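Acarbose Kinase Mak1 (Uncultured bacterium, PDB 6WB4) phosphorylates the antidiabetic drug acarbose, probably with ATP as phosphate donor, as a human-microbiome sugar kinase of the pfkB family that is implicated in resistance to the drug. Local coordinates at residues 63-68 against 95-100; 69-74 against 273-278; 294-299 against 306-311. All blocks are in the same frame, centred on the assembly; numbering follows the deposited sequence.

The three contacts lie on the ribokinase-like fold of a pfkB kinase. Interactions 1 and 3 hold a glycan-pocket residue (T63) and an ATP-pocket residue (C298); interaction 2 is plain helix packing. Interactions 1 and 2 share helix 65-73: its first turn meets helix 88-100, its last turn helix 265-280, and the contact centres are about 14 Å apart. Interaction 3 joins helix 283-298, next after helix 265-280, to the extended residues 306-308; its centre is about 11 Å from that of interaction 2 and 16 Å from that of interaction 1. Along the chain the segments of interactions 1 and 2 alternate, and interaction 3 comes after both. F307 packs on helix 65-73, so interaction 3 touches the helix that follows calcium-binding T63.

Interaction 1. Residues 63-68 against 95-100; sequences TGNGVA and DAYSAA. With CA (calcium ion), chain J.
N65 and Y97 meet where helix 65-73 faces helix 88-100, the crossover helix of the beta-alpha-beta unit formed by the parallel strands 78-84 and 104-108 in the main sheet of this ribokinase-like fold. The helices stand well apart, with the CA atoms of N65 and Y97 separated by 9.0 Å, and the tyrosine bridges the gap: its ring reaches across until OH lies beside the first turn of helix 65-73. The two side chains run past one another in opposite directions, and the amide plane of N65 is turned 64° from the phenol ring. N65 CG is anti to the backbone N (chi1 179°), which lays the amide alongside the hydroxyl; N65 OD1 is 3.2 Å from Y97 OH and 3.5 Å from Y97 CZ, approaching the ring obliquely. The aliphatic root of the asparagine also takes part, with N65 CB 3.5 Å from Y97 OH. On the other branch, N65 ND2 makes a weak hydrogen bond to G61 O, which helps to fix which way the amide is flipped. Both residues are buried; V32 and I102 pack on Y97, while V60 and H304 pack on N65. Two residues before N65, T63 belongs to the glycan pocket and touches the bound sugar analogue. Its carbonyl oxygen, T63 O, lies 2.6 Å from the calcium ion, which also binds two waters.

Interaction 2. Residues 69-74 against 273-278; sequences LGVHAL and FLCHYL
C275 of helix 265-280 projects between V71 and L74 at the C-terminal end of helix 65-73, and its short side chain accounts for the whole close approach. This is plain helix-helix packing beside the main sheet of the ribokinase-like fold, where V71 also touches S78 of strand 78-84 and L274 touches H154 of strand 152-157. The backbones come to 6.6 Å between V71 CA and C275 CA. Starting at the root, C275 CB points toward helix 65-73 and already meets a leucine methyl, L74 CD1, at 3.8 Å. From there C275 SG continues anti to the carbonyl carbon (chi1 -80°) and settles between the two partners, 3.7 Å from L74 CD1, 4.0 Å from L74 CB and 4.0 Å from V71 CA. Both valine methyls lie alongside the sulfur at looser range, V71 CG1 4.1 Å from C275 SG. L74 is the first residue to leave helical geometry, so the sulfur is received partly by the last turn and partly by the start of the following loop. No hydrogen bond crosses the contact; three buried residues touch through methyl groups, alpha and beta carbons and one sulfur, which implies cohesion by dispersion and burial of apolar surface rather than by directed polar bonds.

Interaction 3. Residues 294-299 against 306-311; sequences GAWACG and SFVDVE. With ATP (adenosine-5'-triphosphate), chain H.
W296 and A297, in the last turn of helix 283-298, lie beside the extended backbone of residues 306-308, with W296 CA 6.2 Å from V308 CA and A297 CA 6.3 Å from F307 CA. D309 then serves as the N-cap of helix 310-318: its side chain caps a backbone N of that helix's first turn, and D309 OD1 is hydrogen-bonded to T312 OG1. The indole of W296 carries most of the contact. CG stands anti to the backbone N (chi1 -175°), sending the ring out from the helix against the passing chain. Its edge is used for the polar bond: W296 NE1 donates to S306 OG at 3.0 Å, with an N-H...O angle of 160° and the oxygen close to the ring plane. One face is used for packing. V308 CB sits 4.1 Å from the centroid of the five-membered ring of W296, 22° off its normal, a CH-pi contact, and V308 N lies over the same ring, 3.3 Å from W296 CD1. R257 adds a cation-pi contact to the indole and a hydrogen bond to W296 O. Two residues on, C298 lines the ATP pocket, with C298 SG 3.3 Å from ATP C5 of the adenine. One directed N-H bond thus helps to set the indole's rotation while V308 packs on one face over the five-membered ring, which fastens the extended chain to the helix whose C298 touches the adenine.

Interaction 1. Residues 63-68 against 95-100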
ATOM      1  N   THR B  63      13.073  -7.654   5.511  1.00 60.54           N
ATOM      2  CA  THR B  63      13.142  -8.551   6.650  1.00 74.87           C
ATOM      3  C   THR B  63      14.057  -9.755   6.403  1.00 79.70           C
ATOM      4  O   THR B  63      14.934 -10.078   7.237  1.00 81.53           O
ATOM      5  CB  THR B  63      11.725  -9.029   7.013  1.00 71.03           C
ATOM      6  OG1 THR B  63      10.908  -7.887   7.287  1.00 71.44           O
ATOM      7  CG2 THR B  63      11.743  -9.952   8.220  1.00 59.79           C
ATOM      8  N   GLY B  64      13.842 -10.442   5.288  1.00 63.98           N
ATOM      9  CA  GLY B  64      14.755 -11.513   4.918  1.00 69.15           C
ATOM     10  C   GLY B  64      15.739 -10.947   3.911  1.00 59.97           C
ATOM     11  O   GLY B  64      16.919 -11.254   3.887  1.00 46.58           O
ATOM     12  N   ASN B  65      15.214 -10.026   3.120  1.00 59.60           N
ATOM     13  CA  ASN B  65      15.899  -9.457   1.983  1.00 45.36           C
ATOM     14  C   ASN B  65      17.128  -8.610   2.313  1.00 55.01           C
ATOM     15  O   ASN B  65      18.109  -8.613   1.575  1.00 57.66           O
ATOM     16  CB  ASN B  65      14.878  -8.626   1.197  1.00 45.79           C
ATOM     17  CG  ASN B  65      15.478  -7.954  -0.003  1.00 49.83           C
ATOM     18  OD1 ASN B  65      15.964  -8.610  -0.922  1.00 61.52           O
ATOM     19  ND2 ASN B  65      15.441  -6.629  -0.009  1.00 56.56           N
ATOM     20  N   GLY B  66      17.093  -7.902   3.428  1.00 63.52           N
ATOM     21  CA  GLY B  66      18.209  -7.052   3.790  1.00 50.80           C
ATOM     22  C   GLY B  66      19.506  -7.802   3.986  1.00 50.24           C
ATOM     23  O   GLY B  66      20.543  -7.397   3.451  1.00 42.49           O
ATOM     24  N   VAL B  67      19.445  -8.906   4.733  1.00 53.31           N
ATOM     25  CA  VAL B  67      20.622  -9.722   5.014  1.00 44.41           C
ATOM     26  C   VAL B  67      21.223 -10.316   3.739  1.00 51.66           C
ATOM     27  O   VAL B  67      22.440 -10.241   3.533  1.00 53.19           O
ATOM     28  CB  VAL B  67      20.297 -10.845   5.998  1.00 53.81           C
ATOM     29  CG1 VAL B  67      21.497 -11.762   6.157  1.00 47.32           C
ATOM     30  CG2 VAL B  67      19.886 -10.254   7.347  1.00 52.22           C
ATOM     31  N   ALA B  68      20.371 -10.871   2.879  1.00 42.95           N
ATOM     32  CA  ALA B  68      20.836 -11.441   1.613  1.00 53.64           C
ATOM     33  C   ALA B  68      21.563 -10.402   0.759  1.00 57.67           C
ATOM     34  O   ALA B  68      22.598 -10.696   0.148  1.00 60.82           O
ATOM     35  CB  ALA B  68      19.671 -12.036   0.834  1.00 39.27           C
ATOM     36  N   ASP B  95      11.577 -11.143  -9.775  1.00 63.70           N
ATOM     37  CA  ASP B  95      12.286 -10.267 -10.709  1.00 56.01           C
ATOM     38  C   ASP B  95      13.293  -9.390  -9.992  1.00 51.91           C
ATOM     39  O   ASP B  95      14.352  -9.072 -10.528  1.00 64.31           O
ATOM     40  CB  ASP B  95      11.296  -9.407 -11.487  1.00 57.46           C
ATOM     41  CG  ASP B  95      10.358 -10.240 -12.328  1.00 64.10           C
ATOM     42  OD1 ASP B  95      10.725 -11.399 -12.635  1.00 70.95           O
ATOM     43  OD2 ASP B  95       9.277  -9.736 -12.694  1.00 45.91           O
ATOM     44  N   ALA B  96      12.945  -8.984  -8.779  1.00 50.10           N
ATOM     45  CA  ALA B  96      13.842  -8.180  -7.963  1.00 54.11           C
ATOM     46  C   ALA B  96      15.082  -8.984  -7.576  1.00 57.86           C
ATOM     47  O   ALA B  96      16.197  -8.464  -7.606  1.00 64.29           O
ATOM     48  CB  ALA B  96      13.120  -7.675  -6.716  1.00 51.04           C
ATOM     49  N   TYR B  97      14.897 -10.249  -7.205  1.00 46.39           N
ATOM     50  CA  TYR B  97      16.053 -11.087  -6.873  1.00 47.05           C
ATOM     51  C   TYR B  97      16.891 -11.391  -8.110  1.00 51.62           C
ATOM     52  O   TYR B  97      18.123 -11.453  -8.037  1.00 51.00           O
ATOM     53  CB  TYR B  97      15.604 -12.389  -6.192  1.00 45.50           C
ATOM     54  CG  TYR B  97      15.493 -12.224  -4.694  1.00 55.80           C
ATOM     55  CD1 TYR B  97      14.413 -11.539  -4.137  1.00 64.16           C
ATOM     56  CD2 TYR B  97      16.468 -12.717  -3.840  1.00 46.64           C
ATOM     57  CE1 TYR B  97      14.306 -11.354  -2.779  1.00 60.16           C
ATOM     58  CE2 TYR B  97      16.371 -12.541  -2.471  1.00 47.36           C
ATOM     59  CZ  TYR B  97      15.286 -11.858  -1.947  1.00 57.41           C
ATOM     60  OH  TYR B  97      15.172 -11.673  -0.589  1.00 58.17           O
ATOM     61  N   SER B  98      16.237 -11.555  -9.253  1.00 48.91           N
ATOM     62  CA  SER B  98      16.984 -11.828 -10.468  1.00 41.61           C
ATOM     63  C   SER B  98      17.876 -10.636 -10.833  1.00 51.08           C
ATOM     64  O   SER B  98      19.064 -10.803 -11.080  1.00 59.55           O
ATOM     65  CB  SER B  98      16.027 -12.167 -11.608  1.00 43.26           C
ATOM     66  OG  SER B  98      16.753 -12.419 -12.794  1.00 56.74           O
ATOM     67  N   ALA B  99      17.306  -9.433 -10.804  1.00 51.82           N
ATOM     68  CA  ALA B  99      18.032  -8.193 -11.095  1.00 51.28           C
ATOM     69  C   ALA B  99      19.195  -7.936 -10.126  1.00 54.87           C
ATOM     70  O   ALA B  99      20.174  -7.287 -10.489  1.00 56.13           O
ATOM     71  CB  ALA B  99      17.082  -7.015 -11.086  1.00 51.68           C
ATOM     72  N   ALA B 100      19.072  -8.427  -8.896  1.00 49.78           N
ATOM     73  CA  ALA B 100      20.123  -8.282  -7.880  1.00 54.05           C
ATOM     74  C   ALA B 100      21.205  -9.358  -7.965  1.00 57.05           C
ATOM     75  O   ALA B 100      22.253  -9.250  -7.330  1.00 58.15           O
ATOM     76  CB  ALA B 100      19.500  -8.296  -6.491  1.00 58.88           C
TER
HETATM   77 CA    CA J 304      16.142 -11.363   9.160  1.00 60.33          CA
HETATM   78  O   HOH W   1      14.764 -11.281  10.879  1.00 74.90           O
HETATM   79  O   HOH W   2      17.782  -9.963  10.245  1.00 55.71           O

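Interaction 2. Residues 69-74 against 273-278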
ATOM      1  N   LEU B  69      21.015  -9.190   0.726  1.00 55.31           N
ATOM      2  CA  LEU B  69      21.583  -8.093  -0.052  1.00 52.37           C
ATOM      3  C   LEU B  69      22.925  -7.631   0.511  1.00 54.72           C
ATOM      4  O   LEU B  69      23.883  -7.425  -0.239  1.00 57.02           O
ATOM      5  CB  LEU B  69      20.612  -6.914  -0.083  1.00 44.13           C
ATOM      6  CG  LEU B  69      19.492  -6.849  -1.120  1.00 52.97           C
ATOM      7  CD1 LEU B  69      18.549  -5.715  -0.749  1.00 40.50           C
ATOM      8  CD2 LEU B  69      20.077  -6.611  -2.525  1.00 43.96           C
ATOM      9  N   GLY B  70      22.988  -7.481   1.832  1.00 44.21           N
ATOM     10  CA  GLY B  70      24.219  -7.102   2.506  1.00 51.62           C
ATOM     11  C   GLY B  70      25.358  -8.068   2.220  1.00 58.67           C
ATOM     12  O   GLY B  70      26.479  -7.659   1.911  1.00 65.07           O
ATOM     13  N   VAL B  71      25.058  -9.356   2.324  1.00 44.60           N
ATOM     14  CA  VAL B  71      26.025 -10.407   2.057  1.00 51.17           C
ATOM     15  C   VAL B  71      26.503 -10.388   0.605  1.00 55.39           C
ATOM     16  O   VAL B  71      27.704 -10.507   0.318  1.00 50.72           O
ATOM     17  CB  VAL B  71      25.423 -11.786   2.377  1.00 51.38           C
ATOM     18  CG1 VAL B  71      26.320 -12.887   1.844  1.00 59.10           C
ATOM     19  CG2 VAL B  71      25.221 -11.936   3.883  1.00 44.94           C
ATOM     20  N   HIS B  72      25.555 -10.252  -0.312  1.00 51.38           N
ATOM     21  CA  HIS B  72      25.882 -10.222  -1.730  1.00 51.05           C
ATOM     22  C   HIS B  72      26.742  -8.992  -2.051  1.00 52.90           C
ATOM     23  O   HIS B  72      27.714  -9.072  -2.807  1.00 55.55           O
ATOM     24  CB  HIS B  72      24.609 -10.220  -2.565  1.00 46.48           C
ATOM     25  CG  HIS B  72      24.851 -10.398  -4.029  1.00 56.57           C
ATOM     26  ND1 HIS B  72      25.180  -9.352  -4.863  1.00 52.53           N
ATOM     27  CD2 HIS B  72      24.799 -11.501  -4.813  1.00 62.95           C
ATOM     28  CE1 HIS B  72      25.321  -9.801  -6.097  1.00 52.10           C
ATOM     29  NE2 HIS B  72      25.092 -11.102  -6.095  1.00 55.60           N
ATOM     30  N   ALA B  73      26.395  -7.870  -1.431  1.00 43.40           N
ATOM     31  CA  ALA B  73      27.089  -6.609  -1.650  1.00 55.07           C
ATOM     32  C   ALA B  73      28.574  -6.711  -1.294  1.00 57.57           C
ATOM     33  O   ALA B  73      29.409  -6.007  -1.865  1.00 65.37           O
ATOM     34  CB  ALA B  73      26.416  -5.488  -0.835  1.00 39.81           C
ATOM     35  N   LEU B  74      28.882  -7.594  -0.349  1.00 47.49           N
ATOM     36  CA  LEU B  74      30.249  -7.828   0.106  1.00 52.92           C
ATOM     37  C   LEU B  74      30.967  -8.894  -0.732  1.00 55.91           C
ATOM     38  O   LEU B  74      32.017  -9.406  -0.346  1.00 58.59           O
ATOM     39  CB  LEU B  74      30.238  -8.236   1.579  1.00 43.56           C
ATOM     40  CG  LEU B  74      29.921  -7.075   2.523  1.00 49.82           C
ATOM     41  CD1 LEU B  74      29.614  -7.563   3.919  1.00 55.16           C
ATOM     42  CD2 LEU B  74      31.106  -6.138   2.559  1.00 47.60           C
ATOM     43  N   PHE B 273      28.642  -8.568   9.833  1.00 58.34           N
ATOM     44  CA  PHE B 273      29.132  -9.415  10.921  1.00 49.81           C
ATOM     45  C   PHE B 273      29.378 -10.824  10.395  1.00 52.62           C
ATOM     46  O   PHE B 273      30.459 -11.385  10.561  1.00 62.45           O
ATOM     47  CB  PHE B 273      28.139  -9.465  12.088  1.00 49.97           C
ATOM     48  CG  PHE B 273      28.665 -10.192  13.315  1.00 62.72           C
ATOM     49  CD1 PHE B 273      28.803 -11.577  13.328  1.00 59.40           C
ATOM     50  CD2 PHE B 273      29.008  -9.484  14.460  1.00 55.17           C
ATOM     51  CE1 PHE B 273      29.290 -12.235  14.447  1.00 55.17           C
ATOM     52  CE2 PHE B 273      29.493 -10.140  15.584  1.00 58.27           C
ATOM     53  CZ  PHE B 273      29.630 -11.516  15.579  1.00 54.04           C
ATOM     54  N   LEU B 274      28.354 -11.392   9.770  1.00 46.68           N
ATOM     55  CA  LEU B 274      28.443 -12.738   9.237  1.00 49.57           C
ATOM     56  C   LEU B 274      29.597 -12.897   8.258  1.00 54.12           C
ATOM     57  O   LEU B 274      30.350 -13.865   8.337  1.00 51.86           O
ATOM     58  CB  LEU B 274      27.130 -13.129   8.555  1.00 50.09           C
ATOM     59  CG  LEU B 274      25.934 -13.257   9.499  1.00 53.51           C
ATOM     60  CD1 LEU B 274      24.713 -13.722   8.732  1.00 48.96           C
ATOM     61  CD2 LEU B 274      26.261 -14.190  10.669  1.00 41.91           C
ATOM     62  N   CYS B 275      29.749 -11.937   7.351  1.00 61.21           N
ATOM     63  CA  CYS B 275      30.776 -12.036   6.317  1.00 57.03           C
ATOM     64  C   CYS B 275      32.173 -12.026   6.922  1.00 58.14           C
ATOM     65  O   CYS B 275      33.020 -12.837   6.543  1.00 58.23           O
ATOM     66  CB  CYS B 275      30.622 -10.916   5.291  1.00 41.45           C
ATOM     67  SG  CYS B 275      29.321 -11.269   4.084  1.00 54.57           S
ATOM     68  N   HIS B 276      32.400 -11.128   7.875  1.00 51.66           N
ATOM     69  CA  HIS B 276      33.689 -11.063   8.541  1.00 53.98           C
ATOM     70  C   HIS B 276      33.967 -12.321   9.356  1.00 62.61           C
ATOM     71  O   HIS B 276      35.028 -12.928   9.227  1.00 67.07           O
ATOM     72  CB  HIS B 276      33.758  -9.850   9.460  1.00 40.96           C
ATOM     73  CG  HIS B 276      35.143  -9.537   9.933  1.00 60.75           C
ATOM     74  ND1 HIS B 276      35.699 -10.125  11.049  1.00 72.59           N
ATOM     75  CD2 HIS B 276      36.079  -8.687   9.449  1.00 57.41           C
ATOM     76  CE1 HIS B 276      36.920  -9.653  11.230  1.00 62.28           C
ATOM     77  NE2 HIS B 276      37.175  -8.780  10.273  1.00 52.95           N
ATOM     78  N   TYR B 277      33.000 -12.712  10.182  1.00 57.78           N
ATOM     79  CA  TYR B 277      33.195 -13.802  11.133  1.00 62.52           C
ATOM     80  C   TYR B 277      33.446 -15.117  10.419  1.00 57.81           C
ATOM     81  O   TYR B 277      34.311 -15.882  10.825  1.00 65.14           O
ATOM     82  CB  TYR B 277      31.993 -13.932  12.071  1.00 55.24           C
ATOM     83  CG  TYR B 277      32.243 -14.873  13.224  1.00 57.91           C
ATOM     84  CD1 TYR B 277      32.970 -14.457  14.335  1.00 64.45           C
ATOM     85  CD2 TYR B 277      31.761 -16.172  13.209  1.00 59.39           C
ATOM     86  CE1 TYR B 277      33.211 -15.311  15.400  1.00 61.70           C
ATOM     87  CE2 TYR B 277      31.997 -17.033  14.273  1.00 69.09           C
ATOM     88  CZ  TYR B 277      32.725 -16.598  15.367  1.00 70.71           C
ATOM     89  OH  TYR B 277      32.966 -17.453  16.431  1.00 74.16           O
ATOM     90  N   LEU B 278      32.689 -15.373   9.358  1.00 59.04           N
ATOM     91  CA  LEU B 278      32.867 -16.577   8.553  1.00 63.96           C
ATOM     92  C   LEU B 278      34.248 -16.654   7.894  1.00 72.68           C
ATOM     93  O   LEU B 278      34.718 -17.737   7.549  1.00 73.19           O
ATOM     94  CB  LEU B 278      31.783 -16.661   7.472  1.00 55.98           C
ATOM     95  CG  LEU B 278      30.358 -17.028   7.886  1.00 65.05           C
ATOM     96  CD1 LEU B 278      29.363 -16.617   6.801  1.00 56.37           C
ATOM     97  CD2 LEU B 278      30.240 -18.515   8.178  1.00 64.47           C
TER

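Interaction 3. Residues 294-299 against 306-311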
ATOM      1  N   GLY B 294      26.323  -1.311   9.853  1.00 52.74           N
ATOM      2  CA  GLY B 294      25.262  -0.540  10.472  1.00 54.80           C
ATOM      3  C   GLY B 294      25.330   0.952  10.174  1.00 65.83           C
ATOM      4  O   GLY B 294      24.317   1.572   9.832  1.00 51.06           O
ATOM      5  N   ALA B 295      26.519   1.537  10.313  1.00 59.67           N
ATOM      6  CA  ALA B 295      26.697   2.966  10.059  1.00 56.43           C
ATOM      7  C   ALA B 295      26.386   3.329   8.613  1.00 59.64           C
ATOM      8  O   ALA B 295      25.795   4.376   8.330  1.00 67.38           O
ATOM      9  CB  ALA B 295      28.105   3.392  10.406  1.00 51.04           C
ATOM     10  N   TRP B 296      26.778   2.453   7.699  1.00 65.73           N
ATOM     11  CA  TRP B 296      26.562   2.710   6.288  1.00 66.88           C
ATOM     12  C   TRP B 296      25.079   2.802   5.975  1.00 69.18           C
ATOM     13  O   TRP B 296      24.623   3.775   5.363  1.00 70.92           O
ATOM     14  CB  TRP B 296      27.210   1.622   5.437  1.00 55.68           C
ATOM     15  CG  TRP B 296      27.122   1.900   3.980  1.00 52.88           C
ATOM     16  CD1 TRP B 296      26.155   1.481   3.108  1.00 49.56           C
ATOM     17  CD2 TRP B 296      28.034   2.693   3.218  1.00 57.13           C
ATOM     18  NE1 TRP B 296      26.425   1.956   1.838  1.00 55.08           N
ATOM     19  CE2 TRP B 296      27.571   2.709   1.887  1.00 54.27           C
ATOM     20  CE3 TRP B 296      29.205   3.389   3.534  1.00 50.47           C
ATOM     21  CZ2 TRP B 296      28.239   3.390   0.880  1.00 61.39           C
ATOM     22  CZ3 TRP B 296      29.864   4.061   2.535  1.00 46.00           C
ATOM     23  CH2 TRP B 296      29.383   4.060   1.223  1.00 48.84           C
ATOM     24  N   ALA B 297      24.328   1.808   6.440  1.00 65.78           N
ATOM     25  CA  ALA B 297      22.884   1.762   6.226  1.00 68.13           C
ATOM     26  C   ALA B 297      22.195   3.025   6.742  1.00 64.62           C
ATOM     27  O   ALA B 297      21.286   3.548   6.104  1.00 64.74           O
ATOM     28  CB  ALA B 297      22.293   0.529   6.894  1.00 68.64           C
ATOM     29  N   CYS B 298      22.632   3.510   7.898  1.00 61.78           N
ATOM     30  CA  CYS B 298      22.028   4.683   8.515  1.00 68.49           C
ATOM     31  C   CYS B 298      22.178   5.965   7.697  1.00 76.12           C
ATOM     32  O   CYS B 298      21.389   6.898   7.850  1.00 77.89           O
ATOM     33  CB  CYS B 298      22.619   4.894   9.900  1.00 71.84           C
ATOM     34  SG  CYS B 298      22.061   3.679  11.070  1.00 74.57           S
ATOM     35  N   GLY B 299      23.173   6.003   6.818  1.00 74.24           N
ATOM     36  CA  GLY B 299      23.427   7.191   6.024  1.00 61.61           C
ATOM     37  C   GLY B 299      22.721   7.149   4.690  1.00 65.99           C
ATOM     38  O   GLY B 299      22.985   7.958   3.806  1.00 82.56           O
ATOM     39  N   SER B 306      21.229   0.790   0.275  1.00 63.55           N
ATOM     40  CA  SER B 306      22.642   0.729  -0.056  1.00 59.06           C
ATOM     41  C   SER B 306      23.445  -0.030   0.990  1.00 56.87           C
ATOM     42  O   SER B 306      23.296   0.213   2.184  1.00 56.96           O
ATOM     43  CB  SER B 306      23.202   2.140  -0.222  1.00 60.32           C
ATOM     44  OG  SER B 306      24.575   2.094  -0.561  1.00 72.88           O
ATOM     45  N   PHE B 307      24.301  -0.943   0.541  1.00 44.92           N
ATOM     46  CA  PHE B 307      25.101  -1.740   1.469  1.00 46.63           C
ATOM     47  C   PHE B 307      26.586  -1.567   1.202  1.00 46.33           C
ATOM     48  O   PHE B 307      27.021  -1.497   0.054  1.00 53.99           O
ATOM     49  CB  PHE B 307      24.706  -3.214   1.385  1.00 46.32           C
ATOM     50  CG  PHE B 307      23.267  -3.474   1.760  1.00 53.54           C
ATOM     51  CD1 PHE B 307      22.245  -3.304   0.831  1.00 48.82           C
ATOM     52  CD2 PHE B 307      22.935  -3.857   3.046  1.00 48.27           C
ATOM     53  CE1 PHE B 307      20.929  -3.523   1.174  1.00 50.57           C
ATOM     54  CE2 PHE B 307      21.611  -4.079   3.399  1.00 60.95           C
ATOM     55  CZ  PHE B 307      20.607  -3.912   2.460  1.00 49.27           C
ATOM     56  N   VAL B 308      27.359  -1.465   2.277  1.00 40.71           N
ATOM     57  CA  VAL B 308      28.799  -1.266   2.161  1.00 40.01           C
ATOM     58  C   VAL B 308      29.430  -2.415   1.365  1.00 49.80           C
ATOM     59  O   VAL B 308      29.028  -3.570   1.513  1.00 55.21           O
ATOM     60  CB  VAL B 308      29.452  -1.148   3.551  1.00 43.33           C
ATOM     61  CG1 VAL B 308      29.424  -2.499   4.289  1.00 41.62           C
ATOM     62  CG2 VAL B 308      30.869  -0.634   3.431  1.00 52.12           C
ATOM     63  N   ASP B 309      30.382  -2.094   0.488  1.00 54.68           N
ATOM     64  CA  ASP B 309      31.096  -3.123  -0.270  1.00 47.86           C
ATOM     65  C   ASP B 309      32.415  -3.464   0.421  1.00 49.07           C
ATOM     66  O   ASP B 309      32.735  -2.866   1.446  1.00 54.52           O
ATOM     67  CB  ASP B 309      31.319  -2.687  -1.728  1.00 55.99           C
ATOM     68  CG  ASP B 309      32.188  -1.432  -1.871  1.00 60.55           C
ATOM     69  OD1 ASP B 309      32.872  -1.020  -0.911  1.00 55.13           O
ATOM     70  OD2 ASP B 309      32.198  -0.859  -2.983  1.00 68.88           O
ATOM     71  N   VAL B 310      33.171  -4.416  -0.132  1.00 50.71           N
ATOM     72  CA  VAL B 310      34.428  -4.869   0.480  1.00 47.17           C
ATOM     73  C   VAL B 310      35.462  -3.764   0.658  1.00 52.27           C
ATOM     74  O   VAL B 310      36.015  -3.586   1.744  1.00 61.84           O
ATOM     75  CB  VAL B 310      35.094  -5.998  -0.348  1.00 48.16           C
ATOM     76  CG1 VAL B 310      36.525  -6.225   0.112  1.00 53.46           C
ATOM     77  CG2 VAL B 310      34.299  -7.271  -0.252  1.00 57.18           C
ATOM     78  N   GLU B 311      35.744  -3.049  -0.424  1.00 57.72           N
ATOM     79  CA  GLU B 311      36.746  -1.992  -0.425  1.00 63.65           C
ATOM     80  C   GLU B 311      36.487  -0.992   0.702  1.00 56.00           C
ATOM     81  O   GLU B 311      37.407  -0.564   1.394  1.00 63.59           O
ATOM     82  CB  GLU B 311      36.742  -1.289  -1.783  1.00 70.12           C
ATOM     83  CG  GLU B 311      37.836  -0.269  -2.009  1.00 73.65           C
ATOM     84  CD  GLU B 311      37.617   0.515  -3.295  1.00 85.26           C
ATOM     85  OE1 GLU B 311      36.440   0.734  -3.664  1.00 99.81           O
ATOM     86  OE2 GLU B 311      38.613   0.901  -3.943  1.00 78.48           O
TER
HETATM   87  PG  ATP H 302      15.433  -3.618  12.499  0.84197.01           P
HETATM   88  O1G ATP H 302      14.853  -2.277  12.107  0.84196.83           O
HETATM   89  O2G ATP H 302      14.642  -4.366  13.547  0.84196.21           O
HETATM   90  O3G ATP H 302      15.882  -4.464  11.332  0.84190.67           O
HETATM   91  PB  ATP H 302      16.809  -2.495  14.683  0.84204.80           P
HETATM   92  O1B ATP H 302      15.946  -1.259  14.590  0.84204.81           O
HETATM   93  O2B ATP H 302      16.551  -3.522  15.764  0.84198.26           O
HETATM   94  O3B ATP H 302      16.805  -3.239  13.253  0.84220.98           O
HETATM   95  PA  ATP H 302      18.870  -1.031  15.928  0.84214.78           P
HETATM   96  O1A ATP H 302      18.782  -1.740  17.260  0.84210.75           O
HETATM   97  O2A ATP H 302      18.186   0.305  15.749  0.84212.69           O
HETATM   98  O3A ATP H 302      18.348  -2.036  14.783  0.84214.41           O
HETATM   99  O5' ATP H 302      20.426  -0.868  15.525  0.84144.03           O
HETATM  100  C5' ATP H 302      21.150  -1.977  14.984  0.84137.72           C
HETATM  101  C4' ATP H 302      22.635  -1.664  14.794  0.84129.89           C
HETATM  102  O4' ATP H 302      22.835  -0.743  13.715  0.84128.41           O
HETATM  103  C3' ATP H 302      23.279  -1.052  16.029  0.84126.90           C
HETATM  104  O3' ATP H 302      24.013  -2.029  16.765  0.84129.06           O
HETATM  105  C2' ATP H 302      24.216   0.015  15.500  0.84124.80           C
HETATM  106  O2' ATP H 302      25.571  -0.449  15.499  0.84118.30           O
HETATM  107  C1' ATP H 302      23.745   0.296  14.084  0.84128.33           C
HETATM  108  N9  ATP H 302      22.994   1.567  14.183  0.84133.46           N
HETATM  109  C8  ATP H 302      21.651   1.686  14.217  0.84136.46           C
HETATM  110  N7  ATP H 302      21.274   2.984  14.334  0.84135.31           N
HETATM  111  C5  ATP H 302      22.401   3.719  14.384  0.84131.94           C
HETATM  112  C6  ATP H 302      22.724   5.156  14.500  0.84125.83           C
HETATM  113  N6  ATP H 302      21.738   6.079  14.589  0.84124.55           N
HETATM  114  N1  ATP H 302      24.029   5.507  14.515  0.84125.78           N
HETATM  115  C2  ATP H 302      25.014   4.592  14.423  0.84122.95           C
HETATM  116  N3  ATP H 302      24.796   3.271  14.313  0.84120.33           N
HETATM  117  C4  ATP H 302      23.533   2.783  14.286  0.84129.16           C